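Local coordinates for protein histone-lysine N-methyltransferase, H3 lysine-9 specific SUVH6 (Arabidopsis thaliana, PDB 6A5N) that probably methylates the tail of histone H3 through its SET domain and binds DNA carrying 5-methylcytosine through its SAD/SRA domain, at residues A[128-133]-A[212-217]; A[105-110]-A[161-166]. The protein carries 1 engineered substitution. All coordinates share one frame; numbering follows the deposited sequence.

Contact 1: A[128-133]-A[212-217]. With nucleotides of chain B.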
ATOM      1  N   THR A 128      21.358 -16.928   9.994  1.00 64.82           N
ATOM      2  CA  THR A 128      21.316 -18.203  10.712  1.00 68.26           C
ATOM      3  C   THR A 128      19.865 -18.495  11.100  1.00 67.02           C
ATOM      4  O   THR A 128      19.215 -17.701  11.799  1.00 66.39           O
ATOM      5  CB  THR A 128      22.222 -18.213  11.964  1.00 73.11           C
ATOM      6  OG1 THR A 128      23.588 -17.977  11.585  1.00 75.88           O
ATOM      7  CG2 THR A 128      22.147 -19.564  12.640  1.00 73.26           C
ATOM      8  N   TYR A 129      19.356 -19.631  10.630  1.00 61.17           N
ATOM      9  CA  TYR A 129      17.950 -19.985  10.779  1.00 60.33           C
ATOM     10  C   TYR A 129      17.787 -21.219  11.652  1.00 59.62           C
ATOM     11  O   TYR A 129      18.330 -22.290  11.344  1.00 62.44           O
ATOM     12  CB  TYR A 129      17.327 -20.215   9.399  1.00 57.92           C
ATOM     13  CG  TYR A 129      15.821 -20.277   9.390  1.00 57.70           C
ATOM     14  CD1 TYR A 129      15.064 -19.127   9.522  1.00 66.60           C
ATOM     15  CD2 TYR A 129      15.157 -21.480   9.209  1.00 56.99           C
ATOM     16  CE1 TYR A 129      13.676 -19.173   9.500  1.00 64.42           C
ATOM     17  CE2 TYR A 129      13.789 -21.544   9.183  1.00 59.97           C
ATOM     18  CZ  TYR A 129      13.051 -20.387   9.329  1.00 63.66           C
ATOM     19  OH  TYR A 129      11.680 -20.456   9.299  1.00 63.22           O
ATOM     20  N   THR A 130      17.032 -21.063  12.735  1.00 60.50           N
ATOM     21  CA  THR A 130      16.742 -22.168  13.636  1.00 56.68           C
ATOM     22  C   THR A 130      15.764 -23.148  13.007  1.00 61.36           C
ATOM     23  O   THR A 130      14.777 -22.741  12.378  1.00 59.61           O
ATOM     24  CB  THR A 130      16.174 -21.658  14.966  1.00 53.08           C
ATOM     25  OG1 THR A 130      17.078 -20.700  15.542  1.00 53.12           O
ATOM     26  CG2 THR A 130      15.961 -22.804  15.929  1.00 53.72           C
ATOM     27  N   GLY A 131      16.023 -24.423  13.179  1.00 62.76           N
ATOM     28  CA  GLY A 131      15.153 -25.431  12.647  1.00 64.18           C
ATOM     29  C   GLY A 131      13.872 -25.399  13.405  1.00 63.69           C
ATOM     30  O   GLY A 131      13.715 -24.575  14.261  1.00 60.06           O
ATOM     31  N   GLN A 132      12.957 -26.293  13.083  1.00 59.24           N
ATOM     32  CA  GLN A 132      11.684 -26.331  13.761  1.00 68.02           C
ATOM     33  C   GLN A 132      11.470 -27.631  14.494  1.00 73.62           C
ATOM     34  O   GLN A 132      11.494 -28.690  13.911  1.00 77.59           O
ATOM     35  CB  GLN A 132      10.553 -26.099  12.758  1.00 68.83           C
ATOM     36  CG  GLN A 132      10.086 -27.329  12.017  1.00 68.63           C
ATOM     37  CD  GLN A 132       9.214 -27.035  10.817  1.00 69.18           C
ATOM     38  OE1 GLN A 132       8.808 -25.912  10.575  1.00 66.04           O
ATOM     39  NE2 GLN A 132       8.923 -28.065  10.057  1.00 69.03           N
ATOM     40  N   GLY A 133      11.251 -27.552  15.788  1.00 79.27           N
ATOM     41  CA  GLY A 133      10.971 -28.738  16.563  1.00 82.07           C
ATOM     42  C   GLY A 133      10.360 -28.356  17.871  1.00 84.31           C
ATOM     43  O   GLY A 133      10.563 -27.254  18.311  1.00 83.52           O
ATOM     44  N   VAL A 212      19.009 -28.205  19.197  1.00 73.25           N
ATOM     45  CA  VAL A 212      18.327 -27.457  18.153  1.00 70.33           C
ATOM     46  C   VAL A 212      19.189 -27.423  16.887  1.00 72.19           C
ATOM     47  O   VAL A 212      20.414 -27.327  16.974  1.00 77.75           O
ATOM     48  CB  VAL A 212      18.019 -26.023  18.650  1.00 74.79           C
ATOM     49  CG1 VAL A 212      18.248 -24.999  17.565  1.00 78.65           C
ATOM     50  CG2 VAL A 212      16.602 -25.935  19.162  1.00 74.27           C
ATOM     51  N   PHE A 213      18.564 -27.533  15.717  1.00 68.84           N
ATOM     52  CA  PHE A 213      19.290 -27.423  14.451  1.00 68.99           C
ATOM     53  C   PHE A 213      19.469 -25.959  14.057  1.00 70.41           C
ATOM     54  O   PHE A 213      18.639 -25.110  14.406  1.00 67.85           O
ATOM     55  CB  PHE A 213      18.566 -28.182  13.335  1.00 65.46           C
ATOM     56  CG  PHE A 213      18.578 -29.677  13.505  1.00 69.88           C
ATOM     57  CD1 PHE A 213      17.405 -30.410  13.406  1.00 71.97           C
ATOM     58  CD2 PHE A 213      19.770 -30.356  13.735  1.00 70.60           C
ATOM     59  CE1 PHE A 213      17.410 -31.789  13.559  1.00 72.16           C
ATOM     60  CE2 PHE A 213      19.783 -31.735  13.884  1.00 68.75           C
ATOM     61  CZ  PHE A 213      18.598 -32.448  13.795  1.00 69.46           C
ATOM     62  N   LYS A 214      20.555 -25.671  13.337  1.00 65.02           N
ATOM     63  CA  LYS A 214      20.856 -24.321  12.853  1.00 67.61           C
ATOM     64  C   LYS A 214      21.340 -24.388  11.409  1.00 66.12           C
ATOM     65  O   LYS A 214      22.114 -25.274  11.068  1.00 62.50           O
ATOM     66  CB  LYS A 214      21.908 -23.653  13.748  1.00 72.51           C
ATOM     67  CG  LYS A 214      21.401 -23.284  15.144  1.00 74.72           C
ATOM     68  CD  LYS A 214      21.364 -21.775  15.320  1.00 81.08           C
ATOM     69  CE  LYS A 214      20.136 -21.314  16.097  1.00 87.78           C
ATOM     70  NZ  LYS A 214      20.298 -19.932  16.662  1.00 92.37           N
ATOM     71  N   PHE A 215      20.878 -23.469  10.562  1.00 66.64           N
ATOM     72  CA  PHE A 215      21.253 -23.478   9.146  1.00 63.62           C
ATOM     73  C   PHE A 215      21.825 -22.131   8.726  1.00 68.13           C
ATOM     74  O   PHE A 215      21.214 -21.086   8.983  1.00 72.38           O
ATOM     75  CB  PHE A 215      20.044 -23.814   8.258  1.00 57.51           C
ATOM     76  CG  PHE A 215      19.344 -25.084   8.634  1.00 54.67           C
ATOM     77  CD1 PHE A 215      18.379 -25.098   9.643  1.00 57.51           C
ATOM     78  CD2 PHE A 215      19.637 -26.262   7.971  1.00 50.28           C
ATOM     79  CE1 PHE A 215      17.732 -26.280   9.982  1.00 56.47           C
ATOM     80  CE2 PHE A 215      19.003 -27.446   8.305  1.00 48.62           C
ATOM     81  CZ  PHE A 215      18.052 -27.457   9.311  1.00 56.93           C
ATOM     82  N   GLN A 216      22.985 -22.140   8.082  1.00 62.97           N
ATOM     83  CA  GLN A 216      23.566 -20.899   7.586  1.00 66.36           C
ATOM     84  C   GLN A 216      23.169 -20.728   6.127  1.00 68.17           C
ATOM     85  O   GLN A 216      23.383 -21.630   5.309  1.00 66.64           O
ATOM     86  CB  GLN A 216      25.085 -20.899   7.739  1.00 70.37           C
ATOM     87  CG  GLN A 216      25.704 -19.504   7.753  1.00 73.91           C
ATOM     88  CD  GLN A 216      27.151 -19.492   7.297  1.00 79.35           C
ATOM     89  OE1 GLN A 216      27.506 -20.138   6.313  1.00 76.27           O
ATOM     90  NE2 GLN A 216      27.991 -18.744   8.002  1.00 85.25           N
ATOM     91  N   LEU A 217      22.561 -19.589   5.810  1.00 70.51           N
ATOM     92  CA  LEU A 217      22.136 -19.286   4.451  1.00 57.14           C
ATOM     93  C   LEU A 217      22.865 -18.047   3.965  1.00 57.92           C
ATOM     94  O   LEU A 217      23.097 -17.109   4.727  1.00 59.03           O
ATOM     95  CB  LEU A 217      20.622 -19.090   4.388  1.00 57.00           C
ATOM     96  CG  LEU A 217      19.793 -20.369   4.458  1.00 55.98           C
ATOM     97  CD1 LEU A 217      19.397 -20.687   5.880  1.00 56.77           C
ATOM     98  CD2 LEU A 217      18.561 -20.308   3.582  1.00 53.56           C
TER
ATOM     99  N1  5CM B   8       9.475 -19.169  12.480  1.00 57.73           N
ATOM    100  C2  5CM B   8      10.381 -18.233  12.826  1.00 60.79           C
ATOM    101  N3  5CM B   8      11.742 -18.551  12.825  1.00 67.16           N
ATOM    102  C4  5CM B   8      12.166 -19.868  12.593  1.00 62.87           C
ATOM    103  C5  5CM B   8      11.233 -20.858  12.335  1.00 58.11           C
ATOM    104  C5A 5CM B   8      11.618 -22.164  12.105  1.00 56.65           C
ATOM    105  C6  5CM B   8       9.893 -20.509  12.312  1.00 58.94           C
ATOM    106  O2  5CM B   8      10.032 -17.075  12.997  1.00 67.00           O
ATOM    107  N4  5CM B   8      13.442 -20.239  12.609  1.00 64.27           N
ATOM    108  C1' 5CM B   8       7.983 -19.064  12.503  1.00 55.95           C
ATOM    109  C2' 5CM B   8       6.881 -19.626  11.750  1.00 50.95           C
ATOM    110  C3' 5CM B   8       5.867 -18.720  12.700  1.00 67.43           C
ATOM    111  C4' 5CM B   8       6.216 -19.260  14.099  1.00 63.75           C
ATOM    112  O4' 5CM B   8       7.654 -19.204  13.904  1.00 50.81           O
ATOM    113  O3' 5CM B   8       6.063 -17.283  12.613  1.00 75.68           O
ATOM    114  C5' 5CM B   8       5.722 -20.548  13.426  1.00 64.91           C
ATOM    115  O5' 5CM B   8       6.441 -21.627  14.036  1.00 67.67           O
ATOM    116  P   5CM B   8       6.753 -23.051  13.308  1.00 64.86           P
ATOM    117  OP1 5CM B   8       7.403 -22.872  11.991  1.00 66.72           O
ATOM    118  OP2 5CM B   8       7.359 -23.952  14.311  1.00 71.80           O
TER

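Contact 2: A[105-110]-A[161-166]. With nucleotides of chain C.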
ATOM      1  N   ALA A 105      14.315 -36.887  -3.345  1.00 68.95           N
ATOM      2  CA  ALA A 105      14.598 -36.118  -2.126  1.00 65.91           C
ATOM      3  C   ALA A 105      13.701 -34.869  -1.984  1.00 65.71           C
ATOM      4  O   ALA A 105      13.039 -34.454  -2.935  1.00 69.24           O
ATOM      5  CB  ALA A 105      16.061 -35.715  -2.106  1.00 56.06           C
ATOM      6  N   LYS A 106      13.679 -34.261  -0.804  1.00 59.84           N
ATOM      7  CA  LYS A 106      12.875 -33.053  -0.609  1.00 66.56           C
ATOM      8  C   LYS A 106      13.742 -31.862  -0.236  1.00 58.54           C
ATOM      9  O   LYS A 106      14.613 -31.977   0.631  1.00 52.31           O
ATOM     10  CB  LYS A 106      11.811 -33.272   0.469  1.00 71.87           C
ATOM     11  CG  LYS A 106      10.512 -33.864  -0.042  1.00 73.23           C
ATOM     12  CD  LYS A 106       9.563 -34.136   1.109  1.00 77.20           C
ATOM     13  CE  LYS A 106       9.684 -35.577   1.578  1.00 78.43           C
ATOM     14  NZ  LYS A 106       8.407 -36.334   1.473  1.00 79.20           N
ATOM     15  N   VAL A 107      13.494 -30.722  -0.880  1.00 57.31           N
ATOM     16  CA  VAL A 107      14.290 -29.525  -0.627  1.00 56.66           C
ATOM     17  C   VAL A 107      13.406 -28.327  -0.272  1.00 57.50           C
ATOM     18  O   VAL A 107      12.244 -28.247  -0.658  1.00 54.87           O
ATOM     19  CB  VAL A 107      15.201 -29.181  -1.838  1.00 51.44           C
ATOM     20  CG1 VAL A 107      16.083 -30.367  -2.170  1.00 53.99           C
ATOM     21  CG2 VAL A 107      14.382 -28.803  -3.054  1.00 46.12           C
ATOM     22  N   ALA A 108      13.976 -27.405   0.488  1.00 53.54           N
ATOM     23  CA  ALA A 108      13.264 -26.230   0.947  1.00 49.21           C
ATOM     24  C   ALA A 108      12.930 -25.262  -0.190  1.00 49.86           C
ATOM     25  O   ALA A 108      13.813 -24.803  -0.895  1.00 49.48           O
ATOM     26  CB  ALA A 108      14.086 -25.533   2.014  1.00 42.24           C
ATOM     27  N   THR A 109      11.651 -24.928  -0.345  1.00 58.91           N
ATOM     28  CA  THR A 109      11.270 -23.887  -1.298  1.00 54.78           C
ATOM     29  C   THR A 109      11.430 -22.513  -0.678  1.00 48.56           C
ATOM     30  O   THR A 109      11.930 -21.586  -1.325  1.00 49.28           O
ATOM     31  CB  THR A 109       9.823 -24.044  -1.799  1.00 49.75           C
ATOM     32  OG1 THR A 109       8.949 -24.292  -0.695  1.00 48.73           O
ATOM     33  CG2 THR A 109       9.706 -25.180  -2.778  1.00 49.31           C
ATOM     34  N   SER A 110      11.009 -22.378   0.576  1.00 49.55           N
ATOM     35  CA  SER A 110      10.987 -21.037   1.180  1.00 48.73           C
ATOM     36  C   SER A 110      10.952 -21.074   2.695  1.00 44.19           C
ATOM     37  O   SER A 110      10.414 -22.013   3.274  1.00 47.81           O
ATOM     38  CB  SER A 110       9.787 -20.226   0.645  1.00 51.49           C
ATOM     39  OG  SER A 110       8.588 -20.990   0.627  1.00 47.66           O
ATOM     40  N   LEU A 161      15.663 -28.488   4.529  1.00 50.43           N
ATOM     41  CA  LEU A 161      16.679 -27.450   4.574  1.00 55.05           C
ATOM     42  C   LEU A 161      18.075 -28.064   4.581  1.00 58.68           C
ATOM     43  O   LEU A 161      19.031 -27.462   4.071  1.00 61.97           O
ATOM     44  CB  LEU A 161      16.487 -26.562   5.800  1.00 52.39           C
ATOM     45  CG  LEU A 161      15.869 -25.179   5.580  1.00 53.03           C
ATOM     46  CD1 LEU A 161      15.650 -24.434   6.900  1.00 47.95           C
ATOM     47  CD2 LEU A 161      16.727 -24.345   4.640  1.00 51.91           C
ATOM     48  N   ALA A 162      18.198 -29.260   5.154  1.00 57.39           N
ATOM     49  CA  ALA A 162      19.479 -29.961   5.131  1.00 57.80           C
ATOM     50  C   ALA A 162      19.808 -30.470   3.723  1.00 57.47           C
ATOM     51  O   ALA A 162      20.959 -30.387   3.280  1.00 57.53           O
ATOM     52  CB  ALA A 162      19.469 -31.110   6.118  1.00 53.45           C
ATOM     53  N   THR A 163      18.794 -30.994   3.034  1.00 49.73           N
ATOM     54  CA  THR A 163      18.958 -31.582   1.710  1.00 56.26           C
ATOM     55  C   THR A 163      19.303 -30.494   0.685  1.00 62.45           C
ATOM     56  O   THR A 163      20.157 -30.713  -0.210  1.00 62.32           O
ATOM     57  CB  THR A 163      17.676 -32.367   1.291  1.00 53.05           C
ATOM     58  OG1 THR A 163      17.324 -33.297   2.324  1.00 48.76           O
ATOM     59  CG2 THR A 163      17.883 -33.135   0.004  1.00 56.61           C
ATOM     60  N   SER A 164      18.671 -29.326   0.843  1.00 51.87           N
ATOM     61  CA  SER A 164      18.965 -28.139   0.035  1.00 52.47           C
ATOM     62  C   SER A 164      20.461 -27.797  -0.044  1.00 48.26           C
ATOM     63  O   SER A 164      20.898 -27.117  -0.973  1.00 51.46           O
ATOM     64  CB  SER A 164      18.211 -26.917   0.601  1.00 51.39           C
ATOM     65  OG  SER A 164      16.807 -27.037   0.459  1.00 54.73           O
ATOM     66  N   ILE A 165      21.235 -28.231   0.943  1.00 55.89           N
ATOM     67  CA  ILE A 165      22.666 -27.967   0.948  1.00 63.33           C
ATOM     68  C   ILE A 165      23.370 -28.797  -0.124  1.00 59.72           C
ATOM     69  O   ILE A 165      24.149 -28.263  -0.906  1.00 51.59           O
ATOM     70  CB  ILE A 165      23.324 -28.278   2.311  1.00 64.67           C
ATOM     71  CG1 ILE A 165      22.547 -27.662   3.471  1.00 58.08           C
ATOM     72  CG2 ILE A 165      24.761 -27.780   2.324  1.00 69.71           C
ATOM     73  CD1 ILE A 165      23.139 -28.010   4.820  1.00 58.73           C
ATOM     74  N   GLU A 166      23.083 -30.097  -0.166  1.00 58.28           N
ATOM     75  CA  GLU A 166      23.660 -30.970  -1.188  1.00 65.83           C
ATOM     76  C   GLU A 166      23.130 -30.617  -2.571  1.00 60.63           C
ATOM     77  O   GLU A 166      23.887 -30.525  -3.544  1.00 54.83           O
ATOM     78  CB  GLU A 166      23.360 -32.441  -0.884  1.00 77.44           C
ATOM     79  CG  GLU A 166      23.869 -33.396  -1.967  1.00 92.38           C
ATOM     80  CD  GLU A 166      23.240 -34.776  -1.898  1.00 99.71           C
ATOM     81  OE1 GLU A 166      22.559 -35.071  -0.893  1.00101.54           O
ATOM     82  OE2 GLU A 166      23.434 -35.563  -2.851  1.00101.44           O
TER
ATOM     83  P    DC C  13       5.678 -35.464   3.397  1.00124.47           P
ATOM     84  OP1  DC C  13       7.092 -35.059   3.591  1.00126.25           O
ATOM     85  OP2  DC C  13       5.190 -35.878   2.061  1.00124.00           O
ATOM     86  O5'  DC C  13       5.327 -36.642   4.423  1.00122.36           O
ATOM     87  C5'  DC C  13       4.551 -37.770   3.999  1.00120.50           C
ATOM     88  C4'  DC C  13       3.826 -38.356   5.190  1.00119.57           C
ATOM     89  O4'  DC C  13       2.892 -37.368   5.699  1.00115.23           O
ATOM     90  C3'  DC C  13       2.950 -39.570   4.921  1.00120.95           C
ATOM     91  O3'  DC C  13       3.716 -40.815   4.843  1.00127.23           O
ATOM     92  C2'  DC C  13       2.030 -39.516   6.127  1.00118.49           C
ATOM     93  C1'  DC C  13       1.745 -38.028   6.207  1.00116.25           C
ATOM     94  N1   DC C  13       0.558 -37.652   5.407  1.00115.65           N
ATOM     95  C2   DC C  13      -0.706 -37.826   5.964  1.00115.57           C
ATOM     96  O2   DC C  13      -0.797 -38.248   7.121  1.00115.26           O
ATOM     97  N3   DC C  13      -1.795 -37.508   5.227  1.00114.85           N
ATOM     98  C4   DC C  13      -1.648 -37.046   3.982  1.00111.05           C
ATOM     99  N4   DC C  13      -2.754 -36.740   3.298  1.00108.73           N
ATOM    100  C5   DC C  13      -0.364 -36.877   3.388  1.00110.61           C
ATOM    101  C6   DC C  13       0.702 -37.192   4.128  1.00113.39           C
TER

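Contact 1: A[128-133]-A[212-217]
Lys214 bends at its second torsion (chi2 -113°) and again at the third, which carries its chain across strand 128-130, between the side chains of Thr128 and Thr130: CD rests 3.6 Å from Thr128 CG2, and CE 3.2 Å from Thr130 OG1. Its NZ bonds to Asp118 O. On the other face, Tyr129 holds CG anti to its backbone N (chi1 -167°), carrying the ring away from Phe215, whose edge comes in with CD1 3.3 Å from Tyr129 O and CE1 near Gly131 CA. The antiparallel backbones join through Tyr129 N to Phe215 O at 2.9 Å, the returning bond from Phe215 N, and Gly131 N to Phe213 O. The 5-methylcytosine of chain B has N4 over one face of the Tyr129 ring, 3.2 Å above the plane and displaced toward the rim; N4 donates to Thr130 O at 2.8 Å, consistent with the flipped-base pocket of SRA domains. Tyr129 OH is hydrogen-bonded to Val112 O. With alanine replacing Tyr129, the base would probably lose the ring under its N4 and Val112 O its partner. Strand 210-219 runs between 126-130 and 190-206, Ile111 packs on Tyr129 and Leu217, and Leu161 of helix 156-167 touches Tyr129 and Phe215.

Contact 2: A[105-110]-A[161-166]
Val107 and Ala108 meet Ser164 and Leu161 where strand 105-110 crosses helix 161-166 nearly at a right angle, 100° between directions, with the axes 5.8 Å apart at their closest. One hydrogen bond joins the two segments: Ala108 N donates to Ser164 OG at 2.9 Å, with 148° at the hydrogen. Ser164 keeps OG anti to its carbonyl carbon (chi1 -67°), and the same hydroxyl is hydrogen-bonded to Ala160 O one turn back, so a backbone N-H of the strand and a carbonyl of the helix share it and fix its rotation. Here helix 156-167 lies across the mixed sheet of the SRA fold, in which strand 105-113 runs antiparallel to 97-102 and parallel to 171-176. Farther along, the strand carries a classic beta bulge where Thr109 and Ser110 pair together against Asp98. Thr163 approaches from the helix with CB 3.2 Å from Lys106 O, while its OG1 bonds to Leu159 O. The methyl CG2 of Thr163 reaches Ala105 CB at 3.8 Å and lies across Val107, 4.0 Å from CG1. On the other flank Ala108 CB packs on Leu161 CD2 at 3.9 Å. The Lys106 chain turns outward to the DNA, bent at its last two torsions, and its NZ donates to phosphate oxygen OP1 of the deoxycytidine nucleotide DC13 of chain C at 2.8 Å.

From the N terminus the four segments come in the order 105-110, 128-133, 161-166, 212-217, so the contacts cross: contact 2 closes the span from the first to the third, and contact 1 the span from the second to the fourth. The helix of contact 2 thus lies in the connection between the two strands of contact 1. The centres of the two contacts are about 13 Å apart, and Leu161 joins them, its CB 3.7 Å from Phe215 CE2 and its CD1 3.8 Å from Tyr129 CD2. Contact 1 pairs strands 126-130 and 210-219 within the SAD/SRA sheet and meets a base of chain B; contact 2 sets helix 156-167 on strand 105-113 and meets a phosphate of chain C.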